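Local coordinates for putative carbohydrate binding protein (Pseudomonas aeruginosa, PDB 3QEC) that probably binds carbohydrates such as heparin, also binds suramin, and may take part in carbohydrate transport and biofilm formation, at residues Gln40-Thr53 / Ile104-Trp117. Residues are numbered along the deposited sequence; the frame is centred on the assembly and turned at random.
Sequences QKGTNTKVALEPAT and IPNGTYYISSELTW. With PEG (di(hydroxyethyl)ether), chain F.
Two central strands of an antiparallel sheet, 46-51 and 107-117, pair here in the middle of a small two-sheet domain, firmly from A48-S112 to A52-T108. A48 and S112 form a hydrogen-bonded pair, A48 N to S112 O (2.8 Å) being almost straight at 176°, and E50 and Y110 form the next. P51 faces Y109 in a non-hydrogen-bonded pair, where its missing N-H costs this pairing nothing, and A52 N bonds T108 O beyond it.

Side chains alternate between the faces. V47, L49 and I111 turn inward, where F99 and F101 of the other sheet cover them, so branched aliphatic residues suit these places. A chi1 of 177° carries L49's CG away from its own N, toward Y109; the branch then sends CD1 to Y109 CB (3.7 Å) and CD2 to I104 CD1, tip to tip at 3.6 Å. The Y109 hydroxyl bonds P105 O from above the carbonyl plane, tying the strand to the turn before it.

On the other face, the E50 carboxylate is held by R84 and Y60, and helix 54-63 covers Y110. Just past the strand, A52 CB sits over one face of the Y110 ring, 4.2 Å from its centroid, a CH-pi contact that a small methyl makes easily.

Where strand 46-51 begins, S113 OG donates to K46 O (2.8 Å), a side-chain bond to the backbone across the strands. A diethylene glycol, probably from crystallisation, bridges T45 OG1 and T116 N. The chain enters this strand through 42-45 from strand 39-41 of the second sheet, so L115's methyls on G42 CA and Q40 CG over W117's six-membered ring (3.8 Å from its centroid) are contacts outside the pairing. Paired strands with one apolar face turned to a second sheet are typical of a beta-sandwich.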
ATOM      1  N   GLN A  40       2.929  -5.209 -15.666  1.00 68.90           N
ATOM      2  CA  GLN A  40       2.938  -3.751 -15.708  1.00 69.09           C
ATOM      3  C   GLN A  40       3.647  -3.209 -14.462  1.00 70.88           C
ATOM      4  O   GLN A  40       3.121  -3.332 -13.360  1.00 70.19           O
ATOM      5  CB  GLN A  40       1.501  -3.203 -15.836  1.00 70.63           C
ATOM      6  CG  GLN A  40       1.403  -1.670 -15.818  1.00 91.05           C
ATOM      7  CD  GLN A  40       2.012  -0.999 -17.028  1.00108.78           C
ATOM      8  OE1 GLN A  40       1.725  -1.346 -18.179  1.00106.04           O
ATOM      9  NE2 GLN A  40       2.855  -0.006 -16.783  1.00 96.56           N
ATOM     10  N   LYS A  41       4.847  -2.645 -14.636  1.00 67.21           N
ATOM     11  CA  LYS A  41       5.640  -2.052 -13.548  1.00 65.53           C
ATOM     12  C   LYS A  41       5.015  -0.724 -13.113  1.00 70.25           C
ATOM     13  O   LYS A  41       4.502   0.021 -13.956  1.00 71.72           O
ATOM     14  CB  LYS A  41       7.109  -1.830 -13.978  1.00 67.38           C
ATOM     15  CG  LYS A  41       7.890  -3.126 -14.164  1.00 76.85           C
ATOM     16  CD  LYS A  41       9.357  -2.857 -14.444  1.00 90.55           C
ATOM     17  CE  LYS A  41      10.129  -4.097 -14.836  1.00103.80           C
ATOM     18  NZ  LYS A  41      11.522  -3.765 -15.251  1.00118.24           N
ATOM     19  N   GLY A  42       5.055  -0.445 -11.816  1.00 65.10           N
ATOM     20  CA  GLY A  42       4.530   0.800 -11.270  1.00 65.10           C
ATOM     21  C   GLY A  42       5.606   1.857 -11.184  1.00 71.62           C
ATOM     22  O   GLY A  42       6.340   1.906 -10.198  1.00 71.35           O
ATOM     23  N   THR A  43       5.726   2.689 -12.228  1.00 69.62           N
ATOM     24  CA  THR A  43       6.749   3.725 -12.309  1.00 70.55           C
ATOM     25  C   THR A  43       6.206   5.066 -11.804  1.00 75.25           C
ATOM     26  O   THR A  43       5.045   5.382 -12.058  1.00 75.87           O
ATOM     27  CB  THR A  43       7.283   3.829 -13.741  1.00 77.25           C
ATOM     28  OG1 THR A  43       6.247   4.308 -14.601  1.00 78.00           O
ATOM     29  CG2 THR A  43       7.826   2.501 -14.260  1.00 72.32           C
ATOM     30  N   ASN A  44       7.046   5.843 -11.076  1.00 70.93           N
ATOM     31  CA  ASN A  44       6.723   7.157 -10.497  1.00 70.74           C
ATOM     32  C   ASN A  44       5.361   7.122  -9.739  1.00 73.12           C
ATOM     33  O   ASN A  44       4.564   8.053  -9.812  1.00 73.73           O
ATOM     34  CB  ASN A  44       6.763   8.240 -11.587  1.00 71.85           C
ATOM     35  CG  ASN A  44       6.823   9.663 -11.089  1.00104.62           C
ATOM     36  OD1 ASN A  44       6.048  10.517 -11.534  1.00102.40           O
ATOM     37  ND2 ASN A  44       7.763   9.967 -10.189  1.00 97.65           N
ATOM     38  N   THR A  45       5.140   6.034  -8.984  1.00 67.76           N
ATOM     39  CA  THR A  45       3.929   5.735  -8.218  1.00 66.04           C
ATOM     40  C   THR A  45       4.220   5.836  -6.724  1.00 68.10           C
ATOM     41  O   THR A  45       5.254   5.342  -6.266  1.00 66.14           O
ATOM     42  CB  THR A  45       3.419   4.329  -8.611  1.00 70.69           C
ATOM     43  OG1 THR A  45       3.163   4.317 -10.018  1.00 74.66           O
ATOM     44  CG2 THR A  45       2.159   3.927  -7.878  1.00 65.07           C
ATOM     45  N   LYS A  46       3.304   6.489  -5.972  1.00 64.21           N
ATOM     46  CA  LYS A  46       3.428   6.659  -4.530  1.00 62.65           C
ATOM     47  C   LYS A  46       3.137   5.346  -3.800  1.00 65.56           C
ATOM     48  O   LYS A  46       2.207   4.617  -4.166  1.00 65.67           O
ATOM     49  CB  LYS A  46       2.513   7.783  -4.021  1.00 64.85           C
ATOM     50  CG  LYS A  46       3.083   9.164  -4.293  1.00 80.59           C
ATOM     51  CD  LYS A  46       2.215  10.270  -3.711  1.00 92.79           C
ATOM     52  CE  LYS A  46       2.722  11.645  -4.076  1.00104.37           C
ATOM     53  NZ  LYS A  46       1.887  12.722  -3.479  1.00116.25           N
ATOM     54  N   VAL A  47       3.973   5.039  -2.794  1.00 61.39           N
ATOM     55  CA  VAL A  47       3.903   3.852  -1.921  1.00 59.37           C
ATOM     56  C   VAL A  47       3.817   4.354  -0.472  1.00 61.62           C
ATOM     57  O   VAL A  47       4.603   5.208  -0.078  1.00 62.23           O
ATOM     58  CB  VAL A  47       5.104   2.869  -2.143  1.00 61.42           C
ATOM     59  CG1 VAL A  47       5.039   1.678  -1.193  1.00 59.39           C
ATOM     60  CG2 VAL A  47       5.172   2.387  -3.587  1.00 61.51           C
ATOM     61  N   ALA A  48       2.847   3.861   0.291  1.00 57.09           N
ATOM     62  CA  ALA A  48       2.627   4.234   1.691  1.00 55.62           C
ATOM     63  C   ALA A  48       3.070   3.121   2.640  1.00 57.66           C
ATOM     64  O   ALA A  48       2.859   1.934   2.362  1.00 55.66           O
ATOM     65  CB  ALA A  48       1.154   4.553   1.928  1.00 56.05           C
ATOM     66  N   LEU A  49       3.659   3.518   3.774  1.00 53.48           N
ATOM     67  CA  LEU A  49       4.094   2.597   4.825  1.00 51.92           C
ATOM     68  C   LEU A  49       3.600   3.157   6.165  1.00 57.31           C
ATOM     69  O   LEU A  49       3.963   4.277   6.526  1.00 58.50           O
ATOM     70  CB  LEU A  49       5.628   2.432   4.780  1.00 51.19           C
ATOM     71  CG  LEU A  49       6.263   1.559   5.843  1.00 51.97           C
ATOM     72  CD1 LEU A  49       6.265   0.116   5.416  1.00 49.97           C
ATOM     73  CD2 LEU A  49       7.667   2.017   6.122  1.00 50.98           C
ATOM     74  N   GLU A  50       2.716   2.421   6.856  1.00 53.51           N
ATOM     75  CA  GLU A  50       2.109   2.893   8.107  1.00 53.73           C
ATOM     76  C   GLU A  50       1.932   1.772   9.154  1.00 58.41           C
ATOM     77  O   GLU A  50       1.888   0.610   8.756  1.00 57.86           O
ATOM     78  CB  GLU A  50       0.740   3.524   7.804  1.00 55.58           C
ATOM     79  CG  GLU A  50      -0.320   2.578   7.250  1.00 57.98           C
ATOM     80  CD  GLU A  50      -1.589   3.317   6.894  1.00 69.13           C
ATOM     81  OE1 GLU A  50      -2.195   3.933   7.801  1.00 58.41           O
ATOM     82  OE2 GLU A  50      -1.937   3.347   5.693  1.00 62.14           O
ATOM     83  N   PRO A  51       1.768   2.099  10.475  1.00 54.06           N
ATOM     84  CA  PRO A  51       1.552   1.035  11.484  1.00 51.86           C
ATOM     85  C   PRO A  51       0.381   0.089  11.149  1.00 55.06           C
ATOM     86  O   PRO A  51      -0.666   0.557  10.694  1.00 54.36           O
ATOM     87  CB  PRO A  51       1.254   1.828  12.770  1.00 53.18           C
ATOM     88  CG  PRO A  51       1.924   3.152  12.561  1.00 58.00           C
ATOM     89  CD  PRO A  51       1.786   3.445  11.105  1.00 54.67           C
ATOM     90  N   ALA A  52       0.564  -1.246  11.370  1.00 51.68           N
ATOM     91  CA  ALA A  52      -0.467  -2.264  11.117  1.00 52.04           C
ATOM     92  C   ALA A  52      -1.437  -2.342  12.312  1.00 59.83           C
ATOM     93  O   ALA A  52      -1.288  -3.207  13.174  1.00 61.26           O
ATOM     94  CB  ALA A  52       0.179  -3.624  10.851  1.00 51.68           C
ATOM     95  N   THR A  53      -2.401  -1.416  12.378  1.00 56.04           N
ATOM     96  CA  THR A  53      -3.352  -1.328  13.492  1.00 55.31           C
ATOM     97  C   THR A  53      -4.679  -1.996  13.156  1.00 60.36           C
ATOM     98  O   THR A  53      -4.966  -2.274  11.982  1.00 61.02           O
ATOM     99  CB  THR A  53      -3.579   0.147  13.894  1.00 58.93           C
ATOM    100  OG1 THR A  53      -4.140   0.868  12.797  1.00 58.37           O
ATOM    101  CG2 THR A  53      -2.307   0.827  14.410  1.00 52.17           C
ATOM    102  N   ILE A 104      13.443   3.419   9.209  1.00 55.09           N
ATOM    103  CA  ILE A 104      12.203   2.740   9.567  1.00 52.96           C
ATOM    104  C   ILE A 104      12.315   2.134  10.983  1.00 57.12           C
ATOM    105  O   ILE A 104      13.176   1.277  11.238  1.00 56.78           O
ATOM    106  CB  ILE A 104      11.767   1.680   8.496  1.00 54.88           C
ATOM    107  CG1 ILE A 104      11.497   2.326   7.121  1.00 54.63           C
ATOM    108  CG2 ILE A 104      10.554   0.829   8.949  1.00 54.27           C
ATOM    109  CD1 ILE A 104      10.707   3.671   7.141  1.00 55.93           C
ATOM    110  N   PRO A 105      11.391   2.532  11.891  1.00 53.53           N
ATOM    111  CA  PRO A 105      11.391   1.966  13.249  1.00 52.42           C
ATOM    112  C   PRO A 105      11.023   0.488  13.308  1.00 56.92           C
ATOM    113  O   PRO A 105      10.398  -0.050  12.394  1.00 57.11           O
ATOM    114  CB  PRO A 105      10.290   2.774  13.956  1.00 52.95           C
ATOM    115  CG  PRO A 105      10.162   4.018  13.176  1.00 57.73           C
ATOM    116  CD  PRO A 105      10.343   3.562  11.763  1.00 54.29           C
ATOM    117  N   ASN A 106      11.399  -0.156  14.412  1.00 53.78           N
ATOM    118  CA  ASN A 106      11.013  -1.518  14.755  1.00 53.29           C
ATOM    119  C   ASN A 106       9.497  -1.529  14.893  1.00 58.08           C
ATOM    120  O   ASN A 106       8.941  -0.620  15.517  1.00 58.74           O
ATOM    121  CB  ASN A 106      11.694  -1.906  16.068  1.00 52.20           C
ATOM    122  CG  ASN A 106      11.394  -3.281  16.598  1.00 61.11           C
ATOM    123  OD1 ASN A 106      12.255  -4.154  16.622  1.00 59.01           O
ATOM    124  ND2 ASN A 106      10.228  -3.464  17.172  1.00 45.75           N
ATOM    125  N   GLY A 107       8.840  -2.511  14.281  1.00 53.56           N
ATOM    126  CA  GLY A 107       7.390  -2.613  14.332  1.00 51.60           C
ATOM    127  C   GLY A 107       6.778  -3.375  13.187  1.00 54.51           C
ATOM    128  O   GLY A 107       7.495  -3.977  12.390  1.00 54.55           O
ATOM    129  N   THR A 108       5.435  -3.377  13.119  1.00 52.36           N
ATOM    130  CA  THR A 108       4.682  -4.090  12.082  1.00 53.19           C
ATOM    131  C   THR A 108       3.911  -3.070  11.261  1.00 55.94           C
ATOM    132  O   THR A 108       3.292  -2.167  11.822  1.00 55.07           O
ATOM    133  CB  THR A 108       3.812  -5.200  12.679  1.00 60.93           C
ATOM    134  OG1 THR A 108       4.607  -5.918  13.642  1.00 65.11           O
ATOM    135  CG2 THR A 108       3.314  -6.181  11.597  1.00 55.16           C
ATOM    136  N   TYR A 109       3.992  -3.196   9.931  1.00 51.43           N
ATOM    137  CA  TYR A 109       3.429  -2.213   9.009  1.00 51.03           C
ATOM    138  C   TYR A 109       2.601  -2.786   7.889  1.00 56.17           C
ATOM    139  O   TYR A 109       2.744  -3.959   7.524  1.00 57.38           O
ATOM    140  CB  TYR A 109       4.591  -1.437   8.324  1.00 52.11           C
ATOM    141  CG  TYR A 109       5.536  -0.719   9.264  1.00 52.30           C
ATOM    142  CD1 TYR A 109       6.602  -1.387   9.858  1.00 53.74           C
ATOM    143  CD2 TYR A 109       5.391   0.642   9.527  1.00 52.51           C
ATOM    144  CE1 TYR A 109       7.464  -0.735  10.734  1.00 54.07           C
ATOM    145  CE2 TYR A 109       6.253   1.307  10.396  1.00 52.53           C
ATOM    146  CZ  TYR A 109       7.278   0.610  11.008  1.00 58.20           C
ATOM    147  OH  TYR A 109       8.124   1.252  11.868  1.00 59.82           O
ATOM    148  N   TYR A 110       1.778  -1.911   7.294  1.00 52.77           N
ATOM    149  CA  TYR A 110       1.079  -2.111   6.031  1.00 52.54           C
ATOM    150  C   TYR A 110       1.869  -1.332   5.018  1.00 56.65           C
ATOM    151  O   TYR A 110       2.193  -0.167   5.265  1.00 56.78           O
ATOM    152  CB  TYR A 110      -0.401  -1.645   6.046  1.00 53.58           C
ATOM    153  CG  TYR A 110      -1.350  -2.608   6.722  1.00 55.19           C
ATOM    154  CD1 TYR A 110      -1.524  -3.904   6.242  1.00 57.16           C
ATOM    155  CD2 TYR A 110      -2.075  -2.227   7.848  1.00 55.31           C
ATOM    156  CE1 TYR A 110      -2.363  -4.807   6.893  1.00 57.35           C
ATOM    157  CE2 TYR A 110      -2.895  -3.132   8.522  1.00 55.24           C
ATOM    158  CZ  TYR A 110      -3.056  -4.411   8.026  1.00 60.14           C
ATOM    159  OH  TYR A 110      -3.892  -5.288   8.676  1.00 62.58           O
ATOM    160  N   ILE A 111       2.259  -1.978   3.924  1.00 53.11           N
ATOM    161  CA  ILE A 111       2.949  -1.322   2.805  1.00 52.37           C
ATOM    162  C   ILE A 111       1.915  -1.409   1.654  1.00 56.74           C
ATOM    163  O   ILE A 111       1.391  -2.494   1.382  1.00 58.00           O
ATOM    164  CB  ILE A 111       4.368  -1.893   2.542  1.00 54.33           C
ATOM    165  CG1 ILE A 111       5.163  -1.024   1.536  1.00 54.66           C
ATOM    166  CG2 ILE A 111       4.372  -3.411   2.220  1.00 54.37           C
ATOM    167  CD1 ILE A 111       6.688  -1.290   1.562  1.00 54.78           C
ATOM    168  N   SER A 112       1.492  -0.255   1.127  1.00 52.39           N
ATOM    169  CA  SER A 112       0.368  -0.170   0.200  1.00 52.71           C
ATOM    170  C   SER A 112       0.577   0.817  -0.950  1.00 57.69           C
ATOM    171  O   SER A 112       1.148   1.894  -0.753  1.00 57.88           O
ATOM    172  CB  SER A 112      -0.882   0.254   0.980  1.00 56.00           C
ATOM    173  OG  SER A 112      -2.075   0.111   0.225  1.00 65.62           O
ATOM    174  N   SER A 113       0.034   0.470  -2.135  1.00 54.29           N
ATOM    175  CA  SER A 113       0.089   1.291  -3.348  1.00 55.08           C
ATOM    176  C   SER A 113      -1.149   1.076  -4.236  1.00 61.50           C
ATOM    177  O   SER A 113      -1.939   0.155  -3.997  1.00 61.75           O
ATOM    178  CB  SER A 113       1.355   0.992  -4.145  1.00 57.37           C
ATOM    179  OG  SER A 113       1.620   2.032  -5.073  1.00 64.17           O
ATOM    180  N   GLU A 114      -1.320   1.949  -5.242  1.00 59.08           N
ATOM    181  CA  GLU A 114      -2.392   1.884  -6.229  1.00 60.30           C
ATOM    182  C   GLU A 114      -1.777   2.048  -7.617  1.00 65.79           C
ATOM    183  O   GLU A 114      -1.126   3.053  -7.905  1.00 66.18           O
ATOM    184  CB  GLU A 114      -3.480   2.934  -5.955  1.00 62.43           C
ATOM    185  CG  GLU A 114      -4.602   2.958  -6.985  1.00 73.30           C
ATOM    186  CD  GLU A 114      -5.923   3.574  -6.559  1.00 97.22           C
ATOM    187  OE1 GLU A 114      -6.080   3.918  -5.366  1.00 95.23           O
ATOM    188  OE2 GLU A 114      -6.827   3.662  -7.417  1.00 99.97           O
ATOM    189  N   LEU A 115      -1.959   1.039  -8.461  1.00 62.70           N
ATOM    190  CA  LEU A 115      -1.425   1.036  -9.807  1.00 62.91           C
ATOM    191  C   LEU A 115      -2.528   0.648 -10.791  1.00 69.25           C
ATOM    192  O   LEU A 115      -3.029  -0.476 -10.763  1.00 69.95           O
ATOM    193  CB  LEU A 115      -0.207   0.088  -9.883  1.00 61.55           C
ATOM    194  CG  LEU A 115       0.392  -0.211 -11.252  1.00 66.21           C
ATOM    195  CD1 LEU A 115       0.930   1.057 -11.930  1.00 66.87           C
ATOM    196  CD2 LEU A 115       1.456  -1.265 -11.132  1.00 67.37           C
ATOM    197  N   THR A 116      -2.931   1.607 -11.631  1.00 67.18           N
ATOM    198  CA  THR A 116      -3.955   1.412 -12.655  1.00 68.09           C
ATOM    199  C   THR A 116      -3.422   1.896 -14.014  1.00 73.46           C
ATOM    200  O   THR A 116      -2.529   2.740 -14.076  1.00 73.93           O
ATOM    201  CB  THR A 116      -5.296   2.083 -12.271  1.00 73.53           C
ATOM    202  OG1 THR A 116      -5.139   3.495 -12.236  1.00 77.25           O
ATOM    203  CG2 THR A 116      -5.846   1.596 -10.933  1.00 65.97           C
ATOM    204  N   TRP A 117      -3.939   1.314 -15.093  1.00 70.98           N
ATOM    205  CA  TRP A 117      -3.571   1.653 -16.460  1.00 73.18           C
ATOM    206  C   TRP A 117      -4.746   1.309 -17.383  1.00 80.24           C
ATOM    207  O   TRP A 117      -5.753   0.753 -16.930  1.00 79.10           O
ATOM    208  CB  TRP A 117      -2.252   0.964 -16.887  1.00 72.38           C
ATOM    209  CG  TRP A 117      -2.330  -0.532 -16.943  1.00 73.32           C
ATOM    210  CD1 TRP A 117      -2.632  -1.295 -18.035  1.00 77.38           C
ATOM    211  CD2 TRP A 117      -2.206  -1.442 -15.837  1.00 71.36           C
ATOM    212  NE1 TRP A 117      -2.723  -2.620 -17.675  1.00 75.95           N
ATOM    213  CE2 TRP A 117      -2.419  -2.745 -16.342  1.00 75.57           C
ATOM    214  CE3 TRP A 117      -1.919  -1.283 -14.467  1.00 70.73           C
ATOM    215  CZ2 TRP A 117      -2.351  -3.884 -15.528  1.00 73.06           C
ATOM    216  CZ3 TRP A 117      -1.861  -2.410 -13.664  1.00 70.66           C
ATOM    217  CH2 TRP A 117      -2.082  -3.690 -14.193  1.00 71.56           C
TER
HETATM  218  C1  PEG F 204       0.138   5.088 -11.009  0.80 78.35           C
HETATM  219  O1  PEG F 204       1.253   4.886 -11.886  0.80 81.18           O
HETATM  220  C2  PEG F 204      -1.194   4.609 -11.543  0.80 78.40           C
HETATM  221  O2  PEG F 204      -2.166   4.526 -10.504  0.80 79.75           O
HETATM  222  C3  PEG F 204      -3.201   5.548 -10.495  0.80 80.64           C
HETATM  223  C4  PEG F 204      -3.609   5.976  -9.084  0.80 79.55           C
HETATM  224  O4  PEG F 204      -2.486   6.249  -8.204  0.80 82.92           O